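Local coordinates for Lin0861 protein (Listeria innocua, PDB 3O60) that is of unknown function, though its all-helical fold with a short helix-turn-helix segment near the N-terminus is consistent with a TetR-like DNA-binding transcriptional regulator, at residues Asp166-Asn169 with Asp170-Val173. Residues are numbered along the deposited sequence; the frame is centred on the assembly and turned at random.
Sequences DYTN and DQLV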
# COMPACT_ATOMS: atom_id res chain seq x y z
N ASP A 166 -8.75 -16.45 -13.29
CA ASP A 166 -8.49 -15.46 -12.26
C ASP A 166 -9.37 -15.69 -11.04
O ASP A 166 -10.50 -16.14 -11.16
CB ASP A 166 -8.70 -14.05 -12.80
CG ASP A 166 -7.51 -13.57 -13.61
OD1 ASP A 166 -7.49 -13.80 -14.83
OD2 ASP A 166 -6.60 -12.96 -13.02
N TYR A 167 -8.81 -15.43 -9.87
CA TYR A 167 -9.45 -15.77 -8.61
C TYR A 167 -9.69 -14.55 -7.75
O TYR A 167 -8.81 -13.72 -7.58
CB TYR A 167 -8.58 -16.76 -7.83
CG TYR A 167 -8.24 -18.04 -8.55
CD1 TYR A 167 -9.04 -19.17 -8.42
CD2 TYR A 167 -7.11 -18.13 -9.36
CE1 TYR A 167 -8.73 -20.34 -9.07
CE2 TYR A 167 -6.81 -19.31 -10.02
CZ TYR A 167 -7.62 -20.40 -9.87
OH TYR A 167 -7.32 -21.57 -10.52
N THR A 168 -10.90 -14.43 -7.21
CA THR A 168 -11.19 -13.44 -6.19
C THR A 168 -10.64 -13.90 -4.86
O THR A 168 -10.40 -15.09 -4.66
CB THR A 168 -12.69 -13.14 -6.08
OG1 THR A 168 -13.23 -13.81 -4.94
CG2 THR A 168 -13.40 -13.61 -7.32
N ASN A 169 -10.44 -12.98 -3.93
CA ASN A 169 -9.90 -13.32 -2.64
C ASN A 169 -10.82 -14.27 -1.89
O ASN A 169 -10.38 -15.19 -1.22
CB ASN A 169 -9.64 -12.07 -1.81
CG ASN A 169 -8.26 -11.51 -2.03
OD1 ASN A 169 -7.64 -11.00 -1.11
ND2 ASN A 169 -7.78 -11.60 -3.25
N ASP A 170 -12.12 -14.03 -2.01
CA ASP A 170 -13.11 -14.84 -1.32
C ASP A 170 -13.01 -16.27 -1.80
O ASP A 170 -13.16 -17.21 -1.02
CB ASP A 170 -14.51 -14.28 -1.54
CG ASP A 170 -14.81 -13.11 -0.64
OD1 ASP A 170 -13.91 -12.68 0.09
OD2 ASP A 170 -15.96 -12.62 -0.66
N GLN A 171 -12.75 -16.44 -3.09
CA GLN A 171 -12.55 -17.76 -3.66
C GLN A 171 -11.31 -18.42 -3.06
O GLN A 171 -11.33 -19.60 -2.74
CB GLN A 171 -12.39 -17.65 -5.17
CG GLN A 171 -13.62 -17.13 -5.88
CD GLN A 171 -13.51 -17.22 -7.38
OE1 GLN A 171 -12.43 -17.06 -7.94
NE2 GLN A 171 -14.63 -17.47 -8.04
N LEU A 172 -10.24 -17.66 -2.94
CA LEU A 172 -8.98 -18.18 -2.44
C LEU A 172 -9.12 -18.66 -1.01
O LEU A 172 -8.55 -19.67 -0.63
CB LEU A 172 -7.88 -17.13 -2.55
CG LEU A 172 -7.58 -16.68 -3.97
CD1 LEU A 172 -6.64 -15.50 -3.98
CD2 LEU A 172 -7.00 -17.83 -4.76
N VAL A 173 -9.84 -17.90 -0.19
CA VAL A 173 -10.03 -18.28 1.19
C VAL A 173 -10.78 -19.60 1.26
O VAL A 173 -10.47 -20.45 2.09
CB VAL A 173 -10.83 -17.22 1.96
CG1 VAL A 173 -10.88 -17.58 3.43
CG2 VAL A 173 -10.23 -15.85 1.76
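The hydroxyl OG1 of T168, the N-cap residue of helix 169-182, takes a hydrogen bond from the backbone N of Q171, 3.3 Å away and fairly straight at 163°. In the reverse direction, the side-chain OE1 of Q171 accepts from the backbone N of T168 at 3.1 Å. In that second bond the donor N of T168 lies above the amide's carbonyl plane, 46° out of it, and not on a lone pair. Q171 gets there by keeping CG beside its own backbone N (chi1 -64°) and then stretching out, chi2 near 180°; this carries the amide back toward the T168 backbone, the two side chains crossing at about a right angle. On the way its amide carbon CD comes within 3.6 Å of the methyl CG2 of T168.

The first helical turn follows at once. The backbone N of L172 bonds to T168 O, and the backbone N of V173 reaches N169 O at 2.9 Å, the shortest bond here. Just ahead of the cap, CB of Y167 rests on the methyl CD2 of L172 at 3.6 Å, with the two side chains crossing nearly at a right angle. L172 is the buried member of the group and also leans on L98 of helix 90-103. N169 touches L98 and Q102 of that same helix, while its side chain lies about 3 Å from a bound sulfate ion, probably from the crystallisation liquor. T168 and Q171 lie exposed at the helix start, whereas L172 packs inward against helix 90-103. Reciprocal side-chain-to-backbone bonds between N-cap T168 and Q171, three residues on, make this a capping box, here beginning the C-terminal helix.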